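PDB 3DWV: glutathione peroxidase-like protein from Trypanosoma brucei, which probably reduces hydroperoxides as a glutathione peroxidase-type enzyme that draws its electrons from tryparedoxin. Local coordinates for residues T67-Y72 and A111-M116. The protein carries 1 engineered substitution. Numbering follows the deposited sequence.
Unlike the reference sequence in segment 67-72: Thr70 (reference Ala).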
ATOM      1  N   THR A  67       4.942  11.311  -3.526  0.50 11.35           N
ATOM      2  CA  THR A  67       3.759  11.545  -2.697  0.50 11.29           C
ATOM      3  C   THR A  67       3.862  10.798  -1.376  0.50 11.83           C
ATOM      4  O   THR A  67       3.710  11.437  -0.334  0.50 15.39           O
ATOM      5  CB  THR A  67       2.479  11.137  -3.429  0.50  9.29           C
ATOM      6  OG1 THR A  67       2.354  12.027  -4.544  0.50 10.93           O
ATOM      7  CG2 THR A  67       1.261  11.397  -2.565  0.50  9.81           C
ATOM      8  N   ALA A  68       4.125   9.503  -1.437  1.00 13.39           N
ATOM      9  CA  ALA A  68       4.240   8.718  -0.174  1.00 11.92           C
ATOM     10  C   ALA A  68       5.320   9.315   0.717  1.00 13.65           C
ATOM     11  O   ALA A  68       5.140   9.397   1.927  1.00 14.87           O
ATOM     12  CB  ALA A  68       4.590   7.258  -0.425  1.00 11.44           C
ATOM     13  N   THR A  69       6.468   9.718   0.177  1.00 13.40           N
ATOM     14  CA  THR A  69       7.573  10.153   1.041  1.00 13.04           C
ATOM     15  C   THR A  69       7.262  11.506   1.664  1.00 11.56           C
ATOM     16  O   THR A  69       7.506  11.764   2.860  1.00 14.67           O
ATOM     17  CB  THR A  69       8.854  10.215   0.199  1.00 13.17           C
ATOM     18  OG1 THR A  69       9.190   8.865  -0.254  1.00 12.29           O
ATOM     19  CG2 THR A  69      10.018  10.762   1.002  1.00 15.21           C
ATOM     20  N   THR A  70       6.730  12.385   0.802  1.00 12.32           N
ATOM     21  CA  THR A  70       6.292  13.681   1.293  1.00 13.40           C
ATOM     22  C   THR A  70       5.302  13.558   2.446  1.00 12.41           C
ATOM     23  O   THR A  70       5.475  14.239   3.463  1.00 14.98           O
ATOM     24  CB  THR A  70       5.611  14.491   0.180  1.00 14.78           C
ATOM     25  OG1 THR A  70       6.603  14.711  -0.851  1.00 17.50           O
ATOM     26  CG2 THR A  70       5.147  15.837   0.742  1.00 18.32           C
ATOM     27  N   LEU A  71       4.277  12.692   2.296  1.00 12.68           N
ATOM     28  CA  LEU A  71       3.271  12.606   3.365  1.00 12.72           C
ATOM     29  C   LEU A  71       3.871  11.977   4.607  1.00 14.63           C
ATOM     30  O   LEU A  71       3.627  12.454   5.733  1.00 18.04           O
ATOM     31  CB  LEU A  71       2.063  11.773   2.943  1.00 13.20           C
ATOM     32  CG  LEU A  71       1.182  12.377   1.847  1.00 13.89           C
ATOM     33  CD1 LEU A  71       0.255  11.351   1.199  1.00 12.10           C
ATOM     34  CD2 LEU A  71       0.399  13.532   2.435  1.00 15.67           C
ATOM     35  N   TYR A  72       4.631  10.917   4.441  1.00 12.58           N
ATOM     36  CA  TYR A  72       5.341  10.298   5.556  1.00 14.26           C
ATOM     37  C   TYR A  72       6.138  11.292   6.378  1.00 13.60           C
ATOM     38  O   TYR A  72       6.029  11.404   7.611  1.00 16.62           O
ATOM     39  CB  TYR A  72       6.276   9.218   4.975  1.00 17.40           C
ATOM     40  CG  TYR A  72       7.002   8.477   6.071  1.00 16.64           C
ATOM     41  CD1 TYR A  72       6.314   7.680   6.981  1.00 16.75           C
ATOM     42  CD2 TYR A  72       8.376   8.602   6.184  1.00 18.43           C
ATOM     43  CE1 TYR A  72       6.960   6.989   7.994  1.00 18.29           C
ATOM     44  CE2 TYR A  72       9.037   7.908   7.202  1.00 21.22           C
ATOM     45  CZ  TYR A  72       8.335   7.126   8.086  1.00 20.73           C
ATOM     46  OH  TYR A  72       9.048   6.477   9.066  1.00 24.33           O
ATOM     47  N   ALA A 111      13.234   3.105   0.716  1.00 13.51           N
ATOM     48  CA  ALA A 111      12.446   4.214   1.232  1.00 14.90           C
ATOM     49  C   ALA A 111      12.709   4.514   2.714  1.00 13.87           C
ATOM     50  O   ALA A 111      13.251   3.760   3.524  1.00 14.99           O
ATOM     51  CB  ALA A 111      10.972   3.902   1.032  1.00 18.65           C
ATOM     52  N   GLU A 112      12.236   5.705   3.143  1.00 15.06           N
ATOM     53  CA  GLU A 112      12.374   6.118   4.532  1.00 16.33           C
ATOM     54  C   GLU A 112      11.354   5.449   5.445  1.00 13.63           C
ATOM     55  O   GLU A 112      11.530   5.396   6.667  1.00 15.25           O
ATOM     56  CB  GLU A 112      12.169   7.628   4.527  1.00 18.00           C
ATOM     57  CG  GLU A 112      13.439   8.420   4.250  1.00 26.72           C
ATOM     58  CD  GLU A 112      13.151   9.882   4.601  1.00 29.76           C
ATOM     59  OE1 GLU A 112      13.058  10.189   5.818  1.00 48.11           O
ATOM     60  OE2 GLU A 112      13.001  10.632   3.625  1.00 29.77           O
ATOM     61  N   PHE A 113      10.272   4.947   4.836  1.00 13.42           N
ATOM     62  CA  PHE A 113       9.159   4.336   5.591  1.00 12.06           C
ATOM     63  C   PHE A 113       9.310   2.826   5.595  1.00 11.47           C
ATOM     64  O   PHE A 113      10.111   2.331   4.780  1.00 11.74           O
ATOM     65  CB  PHE A 113       7.818   4.765   5.002  1.00 12.07           C
ATOM     66  CG  PHE A 113       7.727   4.870   3.489  1.00 12.27           C
ATOM     67  CD1 PHE A 113       7.517   3.749   2.716  1.00 12.93           C
ATOM     68  CD2 PHE A 113       7.853   6.043   2.793  1.00 12.25           C
ATOM     69  CE1 PHE A 113       7.398   3.759   1.336  1.00 11.57           C
ATOM     70  CE2 PHE A 113       7.730   6.120   1.425  1.00 11.42           C
ATOM     71  CZ  PHE A 113       7.535   4.969   0.645  1.00 12.62           C
ATOM     72  N   PRO A 114       8.623   2.071   6.447  1.00 12.02           N
ATOM     73  CA  PRO A 114       8.728   0.607   6.464  1.00 13.52           C
ATOM     74  C   PRO A 114       8.265  -0.105   5.201  1.00 12.36           C
ATOM     75  O   PRO A 114       7.221   0.185   4.612  1.00 11.90           O
ATOM     76  CB  PRO A 114       7.797   0.187   7.616  1.00 14.49           C
ATOM     77  CG  PRO A 114       7.886   1.385   8.538  1.00 17.81           C
ATOM     78  CD  PRO A 114       7.764   2.552   7.555  1.00 17.43           C
ATOM     79  N   ILE A 115       9.095  -1.108   4.857  1.00 11.16           N
ATOM     80  CA  ILE A 115       8.775  -1.967   3.716  0.50 11.97           C
ATOM     81  C   ILE A 115       8.648  -3.395   4.240  1.00 11.49           C
ATOM     82  O   ILE A 115       9.471  -3.892   5.016  1.00 13.56           O
ATOM     83  CB  ILE A 115       9.819  -1.924   2.596  0.50 10.37           C
ATOM     84  CG1 ILE A 115      10.135  -0.499   2.139  0.50  9.05           C
ATOM     85  CG2 ILE A 115       9.424  -2.787   1.413  0.50  8.74           C
ATOM     86  CD1 ILE A 115      11.463  -0.340   1.452  0.50  8.80           C
ATOM     87  N   MET A 116       7.576  -4.018   3.807  1.00 11.83           N
ATOM     88  CA  MET A 116       7.235  -5.338   4.334  1.00 12.07           C
ATOM     89  C   MET A 116       7.809  -6.432   3.439  1.00 13.50           C
ATOM     90  O   MET A 116       8.413  -6.171   2.385  1.00 13.34           O
ATOM     91  CB  MET A 116       5.717  -5.442   4.540  1.00 13.03           C
ATOM     92  CG  MET A 116       5.148  -4.333   5.441  1.00 13.99           C
ATOM     93  SD  MET A 116       5.627  -4.489   7.183  1.00 16.34           S
ATOM     94  CE  MET A 116       6.761  -3.116   7.384  1.00 20.71           C
TER
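Tyr72 and Phe113 meet as a T-shaped aromatic pair that ties helix 64-75 of this thioredoxin-fold peroxidase to the loop running past the edge strand 81-86, a worked example of helix-to-loop packing built on two rings. The edge of Phe113 is turned toward the face of Tyr72, with ring centroids 5.8 Å apart and planes at 74°. A CH-pi contact reinforces the pair: Phe113 CB sits 3.7 Å from the centroid of the Tyr72 ring, almost exactly on the ring normal. Tyr72 CG, anti to its backbone N (chi1 -177°), carries the ring out toward the loop, where Phe113 CB lies over its face.

Apolar packing continues one helical turn back, where Ala68 CB touches Phe113 CE2 at 3.8 Å. Both aromatic side chains also touch Val82, and backbone hydrogen bonds of Pro114 and Met116 with Ala84 hold the loop beside that strand.

The Thr69 hydroxyl and the Glu112 carboxylate join this contact through van der Waals packing, with hydrogen bonds made to residues outside it. The Glu112 side chain crosses Thr69 at about a right angle; its OE2 is hydrogen-bonded to Asn73 ND2 and lies 4.0 Å from Thr69 CG2. Thr69 OG1, hydrogen-bonded to Tyr65 O, approaches the Phe113 ring at its edge, near the ring plane, 3.5 Å from CE2.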